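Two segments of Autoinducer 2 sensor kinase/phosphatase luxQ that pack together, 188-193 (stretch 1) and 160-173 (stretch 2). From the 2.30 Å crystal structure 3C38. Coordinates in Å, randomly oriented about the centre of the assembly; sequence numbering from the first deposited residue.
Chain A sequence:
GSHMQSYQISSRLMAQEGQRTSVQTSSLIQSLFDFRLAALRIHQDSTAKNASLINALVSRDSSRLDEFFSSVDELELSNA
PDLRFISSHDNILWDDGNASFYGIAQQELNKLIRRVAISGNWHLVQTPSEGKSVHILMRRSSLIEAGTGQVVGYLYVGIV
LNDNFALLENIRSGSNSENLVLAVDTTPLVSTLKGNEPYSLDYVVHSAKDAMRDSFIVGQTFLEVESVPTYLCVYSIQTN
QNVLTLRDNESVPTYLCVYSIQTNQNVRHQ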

ATOM      1  N   PRO A 188      -6.516 -11.896   9.550  1.00 40.71           N
ATOM      2  CA  PRO A 188      -6.311 -10.460   9.750  1.00 38.53           C
ATOM      3  C   PRO A 188      -4.936  -9.991   9.273  1.00 34.63           C
ATOM      4  O   PRO A 188      -3.928 -10.653   9.527  1.00 33.35           O
ATOM      5  CB  PRO A 188      -6.458 -10.292  11.265  1.00 37.53           C
ATOM      6  CG  PRO A 188      -7.227 -11.510  11.690  1.00 40.96           C
ATOM      7  CD  PRO A 188      -6.640 -12.584  10.843  1.00 40.09           C
ATOM      8  N   LEU A 189      -4.901  -8.853   8.582  1.00 32.33           N
ATOM      9  CA  LEU A 189      -3.637  -8.277   8.141  1.00 29.89           C
ATOM     10  C   LEU A 189      -3.174  -7.297   9.218  1.00 28.14           C
ATOM     11  O   LEU A 189      -2.030  -7.322   9.656  1.00 28.18           O
ATOM     12  CB  LEU A 189      -3.807  -7.556   6.806  1.00 29.85           C
ATOM     13  CG  LEU A 189      -4.107  -8.487   5.637  1.00 30.36           C
ATOM     14  CD1 LEU A 189      -4.079  -7.693   4.330  1.00 29.88           C
ATOM     15  CD2 LEU A 189      -3.058  -9.610   5.602  1.00 31.19           C
ATOM     16  N   VAL A 190      -4.079  -6.439   9.660  1.00 29.43           N
ATOM     17  CA  VAL A 190      -3.751  -5.474  10.705  1.00 28.57           C
ATOM     18  C   VAL A 190      -5.047  -5.103  11.412  1.00 28.61           C
ATOM     19  O   VAL A 190      -6.128  -5.187  10.821  1.00 28.52           O
ATOM     20  CB  VAL A 190      -3.045  -4.202  10.129  1.00 28.52           C
ATOM     21  CG1 VAL A 190      -3.971  -3.442   9.204  1.00 25.55           C
ATOM     22  CG2 VAL A 190      -2.570  -3.314  11.276  1.00 31.66           C
ATOM     23  N   SER A 191      -4.930  -4.712  12.677  1.00 27.26           N
ATOM     24  CA  SER A 191      -6.078  -4.364  13.509  1.00 27.64           C
ATOM     25  C   SER A 191      -5.773  -3.177  14.408  1.00 29.96           C
ATOM     26  O   SER A 191      -4.611  -2.946  14.769  1.00 28.28           O
ATOM     27  CB  SER A 191      -6.442  -5.569  14.381  1.00 30.08           C
ATOM     28  OG  SER A 191      -7.270  -5.214  15.472  1.00 29.45           O
ATOM     29  N   THR A 192      -6.811  -2.427  14.767  1.00 28.77           N
ATOM     30  CA  THR A 192      -6.642  -1.281  15.648  1.00 30.35           C
ATOM     31  C   THR A 192      -7.038  -1.623  17.090  1.00 32.34           C
ATOM     32  O   THR A 192      -6.909  -0.776  17.978  1.00 33.51           O
ATOM     33  CB  THR A 192      -7.518  -0.089  15.212  1.00 30.32           C
ATOM     34  OG1 THR A 192      -8.894  -0.477  15.251  1.00 28.01           O
ATOM     35  CG2 THR A 192      -7.148   0.380  13.819  1.00 29.73           C
ATOM     36  N   LEU A 193      -7.538  -2.840  17.321  1.00 32.22           N
ATOM     37  CA  LEU A 193      -7.948  -3.248  18.671  1.00 34.87           C
ATOM     38  C   LEU A 193      -6.811  -3.150  19.696  1.00 37.64           C
ATOM     39  O   LEU A 193      -5.685  -3.595  19.435  1.00 37.53           O
ATOM     40  CB  LEU A 193      -8.508  -4.673  18.665  1.00 30.39           C
ATOM     41  CG  LEU A 193      -9.981  -4.799  18.232  1.00 34.35           C
ATOM     42  CD1 LEU A 193     -10.115  -4.389  16.768  1.00 33.30           C
ATOM     43  CD2 LEU A 193     -10.474  -6.245  18.405  1.00 33.10           C
TER
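Stretch 2, residues 160-173: VLNDNFALLENIRS

Stretch 2 lies along stretch 1 as a tight turn that leads into a helix, and the two segments together bury 541 Å². From Leu161 to Asn164 the backbone forms a type II beta turn, closed by Asn164 N donating to Leu161 O at 3.0 Å; Asp163, at phi/psi 57/17, takes the left-handed conformation that such a turn commonly uses at its third position. Asn164 then caps the helix that runs from Phe165 through Ser173 and beyond: its OD1 accepts from Leu167 N at 3.0 Å, while its ND2 donates to Val160 O, also at 3.0 Å, so one side chain links Val160, just before the turn, to the first turn of the helix. The two chains advance in the same general sense, with Leu189 beside Asn162 and Val190 beside Asp163 (CA to CA 4.6 Å in both pairs), then Thr192 beside Glu169 at a wider CA to CA distance of 6.3 Å.

Three residues of stretch 1 cover most of the surface. Leu189, where the chain turns a corner, offers both backbone and side chain. Its carbonyl O accepts from Asp163 N at 3.0 Å and a nearly straight 169°, the sole hydrogen bond between the stretches. Its CD1 rests 3.9 Å from Leu161 CB, and its CD2 lies 3.8 Å from Asn162 ND2, an amide whose hydrogen bond is made elsewhere in the structure.

Val190, in extended conformation, points toward stretch 2 with chi1 in the p well. Its CG2 packs on the backbone where the turn becomes helix, 3.7 Å from both Asn164 C and Phe165 N. Its CG1 meets Leu168 CG at 3.7 Å, and Leu168 CD1 also approaches Val190 O to 3.4 Å. Leu168 points toward stretch 1 from the first turn of the helix, with both chi angles between the usual wells.

Thr192 extends the contact along the helix. Its CG2 lies 3.8 Å from Leu168 CD1 and 4.0 Å from Glu169 OE2, and its OG1 is 3.9 Å from Arg172 CD. Glu169 and Arg172 are held to each other by a salt bridge, with Arg172 NH2 to Glu169 OE1 and Arg172 NE to Glu169 OE2 both at 2.8 Å. Beside them the end of the Phe165 side chain comes nearer to stretch 1: Ser191 O meets the ring edge, 3.6 Å from Phe165 CD1, and Thr192 CA lies 3.8 Å from Phe165 CE1. Ser191 itself points away, its OG accepting from Leu193 N at 3.0 Å.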

ATOM      1  N   VAL A 160       2.770  -1.895   2.001  1.00 26.22           N
ATOM      2  CA  VAL A 160       2.579  -3.223   2.573  1.00 23.92           C
ATOM      3  C   VAL A 160       1.418  -3.159   3.555  1.00 23.86           C
ATOM      4  O   VAL A 160       1.444  -2.378   4.511  1.00 23.00           O
ATOM      5  CB  VAL A 160       3.837  -3.716   3.322  1.00 26.15           C
ATOM      6  CG1 VAL A 160       3.535  -5.068   3.997  1.00 24.11           C
ATOM      7  CG2 VAL A 160       5.006  -3.846   2.354  1.00 21.45           C
ATOM      8  N   LEU A 161       0.401  -3.982   3.316  1.00 24.78           N
ATOM      9  CA  LEU A 161      -0.781  -4.002   4.171  1.00 24.18           C
ATOM     10  C   LEU A 161      -0.589  -4.729   5.506  1.00 24.92           C
ATOM     11  O   LEU A 161      -1.100  -4.281   6.534  1.00 24.95           O
ATOM     12  CB  LEU A 161      -1.959  -4.609   3.406  1.00 22.23           C
ATOM     13  CG  LEU A 161      -2.273  -3.843   2.114  1.00 24.44           C
ATOM     14  CD1 LEU A 161      -3.420  -4.503   1.386  1.00 19.91           C
ATOM     15  CD2 LEU A 161      -2.622  -2.384   2.434  1.00 22.90           C
ATOM     16  N   ASN A 162       0.142  -5.839   5.490  1.00 23.08           N
ATOM     17  CA  ASN A 162       0.381  -6.607   6.711  1.00 24.41           C
ATOM     18  C   ASN A 162       0.975  -5.707   7.780  1.00 24.78           C
ATOM     19  O   ASN A 162       1.973  -5.025   7.541  1.00 23.91           O
ATOM     20  CB  ASN A 162       1.354  -7.771   6.444  1.00 23.39           C
ATOM     21  CG  ASN A 162       0.836  -8.719   5.372  1.00 29.27           C
ATOM     22  OD1 ASN A 162       0.523  -8.301   4.248  1.00 25.71           O
ATOM     23  ND2 ASN A 162       0.724  -9.995   5.717  1.00 28.27           N
ATOM     24  N   ASP A 163       0.350  -5.710   8.951  1.00 23.41           N
ATOM     25  CA  ASP A 163       0.819  -4.918  10.078  1.00 25.89           C
ATOM     26  C   ASP A 163       0.953  -3.424   9.826  1.00 26.43           C
ATOM     27  O   ASP A 163       1.627  -2.728  10.589  1.00 27.04           O
ATOM     28  CB  ASP A 163       2.164  -5.458  10.557  1.00 29.15           C
ATOM     29  CG  ASP A 163       2.062  -6.872  11.078  1.00 29.82           C
ATOM     30  OD1 ASP A 163       3.003  -7.643  10.835  1.00 30.33           O
ATOM     31  OD2 ASP A 163       1.043  -7.204  11.729  1.00 34.02           O
ATOM     32  N   ASN A 164       0.321  -2.917   8.774  1.00 24.50           N
ATOM     33  CA  ASN A 164       0.415  -1.487   8.512  1.00 25.29           C
ATOM     34  C   ASN A 164      -0.595  -0.761   9.415  1.00 26.57           C
ATOM     35  O   ASN A 164      -1.700  -0.399   8.987  1.00 22.91           O
ATOM     36  CB  ASN A 164       0.114  -1.163   7.054  1.00 20.44           C
ATOM     37  CG  ASN A 164       0.558   0.224   6.693  1.00 23.37           C
ATOM     38  OD1 ASN A 164       0.411   1.147   7.494  1.00 24.30           O
ATOM     39  ND2 ASN A 164       1.113   0.390   5.490  1.00 21.74           N
ATOM     40  N   PHE A 165      -0.196  -0.546  10.666  1.00 27.71           N
ATOM     41  CA  PHE A 165      -1.064   0.096  11.641  1.00 29.05           C
ATOM     42  C   PHE A 165      -1.420   1.520  11.265  1.00 28.28           C
ATOM     43  O   PHE A 165      -2.567   1.932  11.402  1.00 28.56           O
ATOM     44  CB  PHE A 165      -0.410   0.084  13.030  1.00 34.58           C
ATOM     45  CG  PHE A 165      -1.300   0.624  14.119  1.00 40.85           C
ATOM     46  CD1 PHE A 165      -2.299  -0.175  14.681  1.00 42.83           C
ATOM     47  CD2 PHE A 165      -1.182   1.951  14.539  1.00 40.90           C
ATOM     48  CE1 PHE A 165      -3.175   0.341  15.644  1.00 44.85           C
ATOM     49  CE2 PHE A 165      -2.054   2.479  15.501  1.00 44.48           C
ATOM     50  CZ  PHE A 165      -3.054   1.670  16.054  1.00 43.93           C
ATOM     51  N   ALA A 166      -0.437   2.271  10.785  1.00 28.36           N
ATOM     52  CA  ALA A 166      -0.657   3.667  10.418  1.00 28.74           C
ATOM     53  C   ALA A 166      -1.755   3.828   9.377  1.00 28.27           C
ATOM     54  O   ALA A 166      -2.599   4.720   9.483  1.00 30.09           O
ATOM     55  CB  ALA A 166       0.660   4.298   9.910  1.00 29.68           C
ATOM     56  N   LEU A 167      -1.748   2.968   8.368  1.00 27.70           N
ATOM     57  CA  LEU A 167      -2.764   3.043   7.327  1.00 27.46           C
ATOM     58  C   LEU A 167      -4.178   2.826   7.878  1.00 26.57           C
ATOM     59  O   LEU A 167      -5.092   3.613   7.614  1.00 26.51           O
ATOM     60  CB  LEU A 167      -2.495   1.996   6.246  1.00 27.24           C
ATOM     61  CG  LEU A 167      -3.654   1.877   5.251  1.00 29.44           C
ATOM     62  CD1 LEU A 167      -3.750   3.176   4.471  1.00 29.99           C
ATOM     63  CD2 LEU A 167      -3.453   0.709   4.311  1.00 31.01           C
ATOM     64  N   LEU A 168      -4.345   1.753   8.643  1.00 26.27           N
ATOM     65  CA  LEU A 168      -5.641   1.392   9.205  1.00 27.39           C
ATOM     66  C   LEU A 168      -6.154   2.389  10.237  1.00 26.57           C
ATOM     67  O   LEU A 168      -7.341   2.696  10.273  1.00 26.25           O
ATOM     68  CB  LEU A 168      -5.556   0.019   9.865  1.00 27.91           C
ATOM     69  CG  LEU A 168      -6.661  -0.985   9.561  1.00 33.79           C
ATOM     70  CD1 LEU A 168      -6.882  -1.882  10.790  1.00 30.22           C
ATOM     71  CD2 LEU A 168      -7.931  -0.256   9.165  1.00 33.72           C
ATOM     72  N   GLU A 169      -5.256   2.855  11.096  1.00 25.83           N
ATOM     73  CA  GLU A 169      -5.601   3.811  12.140  1.00 27.69           C
ATOM     74  C   GLU A 169      -6.045   5.128  11.507  1.00 28.53           C
ATOM     75  O   GLU A 169      -6.973   5.785  11.978  1.00 28.98           O
ATOM     76  CB  GLU A 169      -4.392   4.037  13.058  1.00 27.47           C
ATOM     77  CG  GLU A 169      -4.511   5.260  13.960  1.00 29.65           C
ATOM     78  CD  GLU A 169      -5.651   5.144  14.955  1.00 32.45           C
ATOM     79  OE1 GLU A 169      -6.002   6.183  15.557  1.00 32.74           O
ATOM     80  OE2 GLU A 169      -6.188   4.022  15.133  1.00 30.08           O
ATOM     81  N   ASN A 170      -5.374   5.505  10.430  1.00 30.07           N
ATOM     82  CA  ASN A 170      -5.705   6.725   9.713  1.00 29.69           C
ATOM     83  C   ASN A 170      -7.130   6.627   9.149  1.00 28.95           C
ATOM     84  O   ASN A 170      -7.860   7.622   9.092  1.00 28.32           O
ATOM     85  CB  ASN A 170      -4.690   6.924   8.598  1.00 35.90           C
ATOM     86  CG  ASN A 170      -5.116   7.970   7.611  1.00 42.68           C
ATOM     87  OD1 ASN A 170      -4.999   9.177   7.872  1.00 47.75           O
ATOM     88  ND2 ASN A 170      -5.632   7.523   6.464  1.00 43.40           N
ATOM     89  N   ILE A 171      -7.541   5.423   8.745  1.00 26.66           N
ATOM     90  CA  ILE A 171      -8.889   5.226   8.223  1.00 23.25           C
ATOM     91  C   ILE A 171      -9.889   5.189   9.386  1.00 27.28           C
ATOM     92  O   ILE A 171     -11.006   5.708   9.280  1.00 25.94           O
ATOM     93  CB  ILE A 171      -8.998   3.913   7.427  1.00 23.64           C
ATOM     94  CG1 ILE A 171      -8.147   3.998   6.162  1.00 20.20           C
ATOM     95  CG2 ILE A 171     -10.460   3.627   7.056  1.00 20.02           C
ATOM     96  CD1 ILE A 171      -8.186   2.729   5.338  1.00 26.48           C
ATOM     97  N   ARG A 172      -9.473   4.589  10.500  1.00 26.19           N
ATOM     98  CA  ARG A 172     -10.323   4.490  11.676  1.00 27.99           C
ATOM     99  C   ARG A 172     -10.659   5.886  12.177  1.00 29.90           C
ATOM    100  O   ARG A 172     -11.826   6.209  12.401  1.00 28.01           O
ATOM    101  CB  ARG A 172      -9.625   3.724  12.807  1.00 28.32           C
ATOM    102  CG  ARG A 172     -10.508   3.545  14.055  1.00 30.91           C
ATOM    103  CD  ARG A 172      -9.702   3.334  15.339  1.00 30.20           C
ATOM    104  NE  ARG A 172      -8.927   4.523  15.708  1.00 32.99           N
ATOM    105  CZ  ARG A 172      -9.458   5.718  15.987  1.00 35.74           C
ATOM    106  NH1 ARG A 172     -10.778   5.905  15.947  1.00 34.56           N
ATOM    107  NH2 ARG A 172      -8.668   6.741  16.294  1.00 34.26           N
ATOM    108  N   SER A 173      -9.634   6.716  12.356  1.00 29.11           N
ATOM    109  CA  SER A 173      -9.877   8.058  12.856  1.00 31.17           C
ATOM    110  C   SER A 173     -10.667   8.876  11.838  1.00 31.24           C
ATOM    111  O   SER A 173     -11.662   9.517  12.192  1.00 31.41           O
ATOM    112  CB  SER A 173      -8.560   8.758  13.203  1.00 30.57           C
ATOM    113  OG  SER A 173      -7.786   9.014  12.047  1.00 35.52           O
TER